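Putative TetR family transcriptional regulator (Streptomyces coelicolor A3, PDB 3BQY) probably binds DNA as a TetR-family regulator, most likely acting as a dimeric repressor of transcription. Local coordinates at residues R6-A11 with Q47-A52; M53-V58 with P106-F111. All coordinates share one frame; numbering follows the deposited sequence.

Contact 1. Residues R6-A11 with Q47-A52; sequences RTVQTA and QDLLTA
In the N-terminal DNA-binding domain of the TetR fold, the first helix, 4-18, crosses helix 46-57, which runs from this domain toward the C-terminal one. The axes of segments 6-11 and 47-52 are nearly perpendicular, 86° apart, and 10.1 Å from each other at closest approach; no hydrogen bond joins the segments, which meet through apolar side chains. Leu49 carries the largest share of the contact: CG lies anti to the backbone N (chi1 171°), and the second torsion, 69°, turns the branched end to the methyl of Ala11. Both of its methyls meet that group, with Leu49 CD1 4.1 Å from Ala11 CB. The same CD1 lies 4.3 Å from Thr7 CG2, a looser approach. Thr7 keeps its hydroxyl off the interface, bonded to the carbonyl of Asp3. Leu28 of helix 25-32, the first helix of the predicted helix-turn-helix, packs on Leu49, so that this leucine ties three helices of the domain together. Val8 sets CG1 anti to the backbone N, with CG2 beside that N and directed at the other helix. Where the backbones come nearest, with the CA atoms of Val8 and Ala52 7.0 Å apart, Val8 CG2 touches Ala52 CB at 3.9 Å.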
ATOM      1  N   ARG A   6       4.670  -4.375 -27.889  1.00 36.00           N
ATOM      2  CA  ARG A   6       5.296  -5.693 -27.840  0.50 35.48           C
ATOM      3  C   ARG A   6       6.353  -5.760 -26.743  1.00 34.93           C
ATOM      4  O   ARG A   6       6.513  -6.797 -26.086  1.00 34.73           O
ATOM      5  CB  ARG A   6       5.913  -6.037 -29.197  0.50 35.63           C
ATOM      6  CG  ARG A   6       4.908  -6.066 -30.335  0.50 35.80           C
ATOM      7  CD  ARG A   6       5.561  -6.413 -31.667  0.50 36.04           C
ATOM      8  NE  ARG A   6       4.574  -6.484 -32.742  0.50 36.13           N
ATOM      9  CZ  ARG A   6       4.866  -6.596 -34.037  0.50 36.72           C
ATOM     10  NH1 ARG A   6       6.128  -6.647 -34.447  0.50 37.01           N
ATOM     11  NH2 ARG A   6       3.886  -6.655 -34.929  0.50 36.95           N
ATOM     12  N   THR A   7       7.074  -4.651 -26.563  1.00 33.16           N
ATOM     13  CA  THR A   7       8.038  -4.509 -25.483  1.00 32.09           C
ATOM     14  C   THR A   7       7.339  -4.575 -24.131  1.00 31.21           C
ATOM     15  O   THR A   7       7.813  -5.267 -23.231  1.00 30.65           O
ATOM     16  CB  THR A   7       8.827  -3.211 -25.614  1.00 32.26           C
ATOM     17  OG1 THR A   7       9.537  -3.248 -26.856  1.00 33.86           O
ATOM     18  CG2 THR A   7       9.839  -3.060 -24.494  1.00 31.64           C
ATOM     19  N   VAL A   8       6.201  -3.886 -23.996  1.00 29.86           N
ATOM     20  CA  VAL A   8       5.437  -3.937 -22.749  1.00 29.61           C
ATOM     21  C   VAL A   8       4.951  -5.367 -22.452  1.00 29.02           C
ATOM     22  O   VAL A   8       5.020  -5.833 -21.314  1.00 28.20           O
ATOM     23  CB  VAL A   8       4.230  -2.955 -22.756  1.00 30.54           C
ATOM     24  CG1 VAL A   8       3.327  -3.203 -21.524  1.00 27.98           C
ATOM     25  CG2 VAL A   8       4.741  -1.495 -22.761  1.00 31.42           C
ATOM     26  N   GLN A   9       4.486  -6.066 -23.481  1.00 28.47           N
ATOM     27  CA  GLN A   9       4.002  -7.431 -23.299  1.00 28.57           C
ATOM     28  C   GLN A   9       5.132  -8.370 -22.874  1.00 27.59           C
ATOM     29  O   GLN A   9       4.967  -9.178 -21.973  1.00 26.90           O
ATOM     30  CB  GLN A   9       3.331  -7.955 -24.575  1.00 28.85           C
ATOM     31  CG  GLN A   9       2.603  -9.279 -24.364  1.00 33.06           C
ATOM     32  CD  GLN A   9       1.597  -9.234 -23.205  1.00 38.21           C
ATOM     33  OE1 GLN A   9       0.581  -8.542 -23.280  1.00 41.21           O
ATOM     34  NE2 GLN A   9       1.890  -9.965 -22.122  1.00 39.28           N
ATOM     35  N   THR A  10       6.273  -8.258 -23.534  1.00 27.68           N
ATOM     36  CA  THR A  10       7.450  -9.060 -23.175  1.00 28.00           C
ATOM     37  C   THR A  10       7.884  -8.799 -21.721  1.00 27.47           C
ATOM     38  O   THR A  10       8.173  -9.741 -20.968  1.00 27.34           O
ATOM     39  CB  THR A  10       8.593  -8.845 -24.177  1.00 27.85           C
ATOM     40  OG1 THR A  10       8.144  -9.248 -25.479  1.00 28.75           O
ATOM     41  CG2 THR A  10       9.826  -9.691 -23.809  1.00 28.59           C
ATOM     42  N   ALA A  11       7.892  -7.527 -21.329  1.00 27.39           N
ATOM     43  CA  ALA A  11       8.213  -7.133 -19.968  1.00 27.06           C
ATOM     44  C   ALA A  11       7.239  -7.729 -18.946  1.00 27.20           C
ATOM     45  O   ALA A  11       7.665  -8.255 -17.914  1.00 27.23           O
ATOM     46  CB  ALA A  11       8.291  -5.608 -19.858  1.00 27.98           C
ATOM     47  N   GLN A  47      11.793   3.489 -15.567  1.00 26.64           N
ATOM     48  CA  GLN A  47      10.566   3.992 -14.939  0.50 27.53           C
ATOM     49  C   GLN A  47       9.457   4.261 -15.990  1.00 27.52           C
ATOM     50  O   GLN A  47       8.269   4.099 -15.697  1.00 28.22           O
ATOM     51  CB  GLN A  47      10.853   5.200 -14.015  0.50 27.58           C
ATOM     52  CG  GLN A  47      10.342   6.559 -14.496  0.50 28.14           C
ATOM     53  CD  GLN A  47      10.696   7.732 -13.578  0.50 28.44           C
ATOM     54  OE1 GLN A  47      11.235   7.565 -12.471  0.50 28.77           O
ATOM     55  NE2 GLN A  47      10.392   8.939 -14.046  0.50 28.54           N
ATOM     56  N   ASP A  48       9.851   4.651 -17.203  1.00 26.91           N
ATOM     57  CA  ASP A  48       8.913   4.882 -18.315  1.00 27.22           C
ATOM     58  C   ASP A  48       8.303   3.558 -18.781  1.00 26.06           C
ATOM     59  O   ASP A  48       7.097   3.461 -19.023  1.00 25.60           O
ATOM     60  CB  ASP A  48       9.606   5.589 -19.489  1.00 27.33           C
ATOM     61  CG  ASP A  48      10.142   6.974 -19.102  1.00 31.92           C
ATOM     62  OD1 ASP A  48       9.398   7.750 -18.482  1.00 35.28           O
ATOM     63  OD2 ASP A  48      11.311   7.287 -19.403  1.00 34.80           O
ATOM     64  N   LEU A  49       9.127   2.532 -18.883  1.00 25.16           N
ATOM     65  CA  LEU A  49       8.611   1.187 -19.144  1.00 25.38           C
ATOM     66  C   LEU A  49       7.634   0.741 -18.027  1.00 25.19           C
ATOM     67  O   LEU A  49       6.532   0.275 -18.323  1.00 26.10           O
ATOM     68  CB  LEU A  49       9.762   0.180 -19.299  1.00 24.71           C
ATOM     69  CG  LEU A  49       9.349  -1.300 -19.358  1.00 27.32           C
ATOM     70  CD1 LEU A  49       8.588  -1.607 -20.671  1.00 28.31           C
ATOM     71  CD2 LEU A  49      10.574  -2.183 -19.183  1.00 27.07           C
ATOM     72  N   LEU A  50       8.036   0.871 -16.769  1.00 24.36           N
ATOM     73  CA  LEU A  50       7.162   0.495 -15.638  1.00 24.74           C
ATOM     74  C   LEU A  50       5.841   1.238 -15.658  1.00 24.94           C
ATOM     75  O   LEU A  50       4.776   0.640 -15.416  1.00 25.50           O
ATOM     76  CB  LEU A  50       7.872   0.694 -14.291  1.00 24.91           C
ATOM     77  CG  LEU A  50       9.044  -0.291 -14.063  1.00 24.40           C
ATOM     78  CD1 LEU A  50       9.884   0.201 -12.893  1.00 26.60           C
ATOM     79  CD2 LEU A  50       8.573  -1.701 -13.844  1.00 25.76           C
ATOM     80  N   THR A  51       5.897   2.528 -15.976  1.00 25.00           N
ATOM     81  CA  THR A  51       4.700   3.358 -16.069  1.00 25.90           C
ATOM     82  C   THR A  51       3.765   2.805 -17.168  1.00 26.14           C
ATOM     83  O   THR A  51       2.556   2.663 -16.957  1.00 26.38           O
ATOM     84  CB  THR A  51       5.105   4.831 -16.281  1.00 25.54           C
ATOM     85  OG1 THR A  51       5.749   5.303 -15.082  1.00 25.61           O
ATOM     86  CG2 THR A  51       3.904   5.715 -16.615  1.00 27.75           C
ATOM     87  N   ALA A  52       4.337   2.457 -18.321  1.00 25.59           N
ATOM     88  CA  ALA A  52       3.565   1.883 -19.429  1.00 25.47           C
ATOM     89  C   ALA A  52       2.953   0.511 -19.077  1.00 24.99           C
ATOM     90  O   ALA A  52       1.801   0.225 -19.440  1.00 24.10           O
ATOM     91  CB  ALA A  52       4.429   1.808 -20.724  1.00 24.91           C
TER

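Contact 2. Residues M53-V58 with P106-F111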
HETATM    1  N   MSE A  53       3.709  -0.299 -18.337  1.00 24.47           N
HETATM    2  CA  MSE A  53       3.231  -1.572 -17.819  1.00 25.72           C
HETATM    3  C   MSE A  53       2.030  -1.396 -16.891  1.00 25.05           C
HETATM    4  O   MSE A  53       1.008  -2.077 -17.059  1.00 25.10           O
HETATM    5  CB  MSE A  53       4.363  -2.314 -17.109  1.00 25.14           C
HETATM    6  CG  MSE A  53       5.431  -2.869 -18.095  1.00 25.67           C
HETATM    7 SE   MSE A  53       7.086  -3.311 -17.145  0.80 32.09          SE
HETATM    8  CE  MSE A  53       6.420  -4.919 -16.287  1.00 27.73           C
ATOM      9  N   ALA A  54       2.153  -0.464 -15.955  1.00 24.02           N
ATOM     10  CA  ALA A  54       1.098  -0.201 -14.980  1.00 24.36           C
ATOM     11  C   ALA A  54      -0.180   0.254 -15.721  1.00 24.66           C
ATOM     12  O   ALA A  54      -1.281  -0.212 -15.427  1.00 25.34           O
ATOM     13  CB  ALA A  54       1.567   0.871 -13.997  1.00 24.31           C
ATOM     14  N   GLU A  55      -0.018   1.133 -16.706  1.00 24.18           N
ATOM     15  CA  GLU A  55      -1.147   1.665 -17.471  1.00 25.25           C
ATOM     16  C   GLU A  55      -1.828   0.532 -18.266  1.00 25.39           C
ATOM     17  O   GLU A  55      -3.046   0.443 -18.287  1.00 25.95           O
ATOM     18  CB  GLU A  55      -0.689   2.847 -18.349  1.00 24.51           C
ATOM     19  CG  GLU A  55      -1.638   3.249 -19.445  1.00 26.25           C
ATOM     20  CD  GLU A  55      -2.861   4.021 -18.941  1.00 24.67           C
ATOM     21  OE1 GLU A  55      -2.989   4.292 -17.726  1.00 24.53           O
ATOM     22  OE2 GLU A  55      -3.714   4.333 -19.790  1.00 27.22           O
ATOM     23  N   HIS A  56      -1.041  -0.367 -18.860  1.00 25.30           N
ATOM     24  CA  HIS A  56      -1.585  -1.536 -19.547  1.00 25.70           C
ATOM     25  C   HIS A  56      -2.313  -2.535 -18.624  1.00 25.63           C
ATOM     26  O   HIS A  56      -3.374  -3.082 -18.997  1.00 24.60           O
ATOM     27  CB  HIS A  56      -0.479  -2.260 -20.319  1.00 26.85           C
ATOM     28  CG  HIS A  56      -0.997  -3.358 -21.192  1.00 30.34           C
ATOM     29  ND1 HIS A  56      -0.903  -4.692 -20.853  1.00 32.69           N
ATOM     30  CD2 HIS A  56      -1.646  -3.314 -22.379  1.00 34.24           C
ATOM     31  CE1 HIS A  56      -1.443  -5.426 -21.811  1.00 34.47           C
ATOM     32  NE2 HIS A  56      -1.907  -4.613 -22.744  1.00 37.64           N
HETATM   33  N   MSE A  57      -1.764  -2.775 -17.424  1.00 24.47           N
HETATM   34  CA  MSE A  57      -2.362  -3.702 -16.464  1.00 26.58           C
HETATM   35  C   MSE A  57      -3.789  -3.314 -16.127  1.00 25.17           C
HETATM   36  O   MSE A  57      -4.620  -4.193 -15.907  1.00 25.06           O
HETATM   37  CB  MSE A  57      -1.566  -3.725 -15.130  1.00 25.05           C
HETATM   38  CG  MSE A  57      -0.225  -4.376 -15.262  1.00 28.49           C
HETATM   39 SE   MSE A  57       0.607  -4.237 -13.467  0.80 36.82          SE
HETATM   40  CE  MSE A  57       2.328  -4.871 -14.013  1.00 30.90           C
ATOM     41  N   VAL A  58      -4.066  -2.013 -16.075  1.00 24.27           N
ATOM     42  CA  VAL A  58      -5.404  -1.544 -15.663  1.00 24.93           C
ATOM     43  C   VAL A  58      -6.360  -1.238 -16.819  1.00 25.70           C
ATOM     44  O   VAL A  58      -7.421  -0.645 -16.612  1.00 24.46           O
ATOM     45  CB  VAL A  58      -5.320  -0.360 -14.632  1.00 24.45           C
ATOM     46  CG1 VAL A  58      -4.601  -0.857 -13.350  1.00 25.67           C
ATOM     47  CG2 VAL A  58      -4.519   0.843 -15.196  1.00 23.62           C
ATOM     48  N   PRO A 106      -4.385   7.403 -19.186  1.00 30.71           N
ATOM     49  CA  PRO A 106      -5.815   7.374 -19.501  1.00 30.48           C
ATOM     50  C   PRO A 106      -6.584   6.247 -18.807  1.00 30.09           C
ATOM     51  O   PRO A 106      -7.701   6.477 -18.366  1.00 29.08           O
ATOM     52  CB  PRO A 106      -5.850   7.161 -21.021  1.00 30.17           C
ATOM     53  CG  PRO A 106      -4.537   7.608 -21.510  1.00 31.44           C
ATOM     54  CD  PRO A 106      -3.543   7.415 -20.400  1.00 30.51           C
ATOM     55  N   ASN A 107      -6.004   5.041 -18.722  1.00 29.29           N
ATOM     56  CA  ASN A 107      -6.678   3.920 -18.069  1.00 28.26           C
ATOM     57  C   ASN A 107      -6.909   4.186 -16.593  1.00 27.52           C
ATOM     58  O   ASN A 107      -7.976   3.860 -16.054  1.00 27.24           O
ATOM     59  CB  ASN A 107      -5.932   2.589 -18.270  1.00 28.60           C
ATOM     60  CG  ASN A 107      -6.007   2.093 -19.696  1.00 29.03           C
ATOM     61  OD1 ASN A 107      -6.892   2.495 -20.455  1.00 30.77           O
ATOM     62  ND2 ASN A 107      -5.056   1.258 -20.088  1.00 25.45           N
ATOM     63  N   THR A 108      -5.914   4.771 -15.933  1.00 26.11           N
ATOM     64  CA  THR A 108      -6.016   5.087 -14.512  1.00 26.13           C
ATOM     65  C   THR A 108      -6.941   6.273 -14.340  1.00 24.87           C
ATOM     66  O   THR A 108      -7.769   6.278 -13.446  1.00 25.57           O
ATOM     67  CB  THR A 108      -4.621   5.406 -13.882  1.00 25.39           C
ATOM     68  OG1 THR A 108      -3.831   4.220 -13.946  1.00 28.32           O
ATOM     69  CG2 THR A 108      -4.756   5.781 -12.423  1.00 27.71           C
ATOM     70  N   LEU A 109      -6.790   7.283 -15.184  1.00 24.49           N
ATOM     71  CA  LEU A 109      -7.700   8.439 -15.131  1.00 25.05           C
ATOM     72  C   LEU A 109      -9.170   8.008 -15.318  1.00 24.54           C
ATOM     73  O   LEU A 109     -10.055   8.510 -14.619  1.00 25.26           O
ATOM     74  CB  LEU A 109      -7.316   9.485 -16.167  1.00 24.51           C
ATOM     75  CG  LEU A 109      -5.966  10.203 -15.981  1.00 28.45           C
ATOM     76  CD1 LEU A 109      -5.665  11.066 -17.193  1.00 29.38           C
ATOM     77  CD2 LEU A 109      -5.980  11.069 -14.734  1.00 34.24           C
ATOM     78  N   ARG A 110      -9.443   7.115 -16.263  1.00 24.36           N
ATOM     79  CA  ARG A 110     -10.819   6.650 -16.481  0.50 24.49           C
ATOM     80  C   ARG A 110     -11.352   5.934 -15.244  1.00 24.42           C
ATOM     81  O   ARG A 110     -12.524   6.107 -14.872  1.00 24.58           O
ATOM     82  CB  ARG A 110     -10.942   5.734 -17.708  0.50 24.30           C
ATOM     83  CG  ARG A 110     -11.707   6.358 -18.855  0.50 23.87           C
ATOM     84  CD  ARG A 110     -11.774   5.465 -20.122  0.50 24.36           C
ATOM     85  NE  ARG A 110     -10.546   4.701 -20.391  0.50 26.21           N
ATOM     86  CZ  ARG A 110      -9.543   5.108 -21.171  0.50 26.22           C
ATOM     87  NH1 ARG A 110      -9.587   6.271 -21.838  0.50 28.07           N
ATOM     88  NH2 ARG A 110      -8.508   4.321 -21.339  0.50 22.53           N
ATOM     89  N   PHE A 111     -10.504   5.128 -14.618  1.00 23.98           N
ATOM     90  CA  PHE A 111     -10.862   4.410 -13.381  1.00 24.24           C
ATOM     91  C   PHE A 111     -11.214   5.441 -12.290  1.00 23.76           C
ATOM     92  O   PHE A 111     -12.255   5.333 -11.662  1.00 23.12           O
ATOM     93  CB  PHE A 111      -9.693   3.498 -12.900  1.00 25.78           C
ATOM     94  CG  PHE A 111      -9.791   3.114 -11.452  1.00 26.75           C
ATOM     95  CD1 PHE A 111     -10.658   2.092 -11.047  1.00 30.99           C
ATOM     96  CD2 PHE A 111      -9.046   3.772 -10.489  1.00 29.31           C
ATOM     97  CE1 PHE A 111     -10.757   1.739  -9.692  1.00 29.86           C
ATOM     98  CE2 PHE A 111      -9.164   3.438  -9.147  1.00 32.95           C
ATOM     99  CZ  PHE A 111     -10.027   2.415  -8.750  1.00 30.99           C
TER
HETATM  100  O   HOH W   1      -1.705   4.824 -15.374  1.00 35.86           O
HETATM  101  O   HOH W   2      -9.310   1.517 -16.695  1.00 19.61           O
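Hydrogen bonds dominate the meeting of segments 53-58 and 106-111, where Glu55 presents its carboxylate to backbone N-H groups in the first turn of helix 106-121. Its CG is anti to the backbone N (chi1 164°) and the chain bends at chi2. OE2 takes the Asn107 N-H on its syn lone pair, with Glu55 OE2 2.6 Å from Asn107 N. A weak bond of 3.5 Å joins Thr108 N to Glu55 OE1. The helix end would probably stabilise the carboxylate's negative charge. Asn107 replies with its amide: Asn107 ND2 donates almost straight (178°) to Glu55 O at 2.8 Å, from above the carbonyl plane, and the amide stacks on the carboxylate with the planes 11° apart. An alanine in place of Glu55 removes the carboxylate, and the first turn of helix 106-121 would probably be held less firmly to helix 46-57. Water 1 links Glu55 OE1 with Thr108 OG1, and water 2 donates to both Val58 O and Asn107 O. Apolar packing is slighter: Val58 CG2 rests 3.8 Å from Asn107 CB. Around this junction, helix 94-99 contributes Phe98 against Val58 and Thr108, helix 73-89 places Leu84 on Val58 and Phe111, and Tyr173 of the second subunit packs on Pro106.

Both contacts use helix 46-57, contact 1 its first half and contact 2 its C-terminal end, with their centres about 13 Å apart. Contact 1 is buried and wholly apolar across its segments, joining this helix to helix 4-18 within the DNA-binding domain. Contact 2, partly buried and nearer the centre of the chain, is polar and hydrated, and couples the same helix to helix 106-121 of the C-terminal domain, beside the second subunit. The two touch through Met53, a selenomethionine whose SE lies 3.8 Å from Ala11 CB, and through packing of Val8 on His56. Helix 46-57 thus connects the DNA-binding core to a water-bridged domain junction.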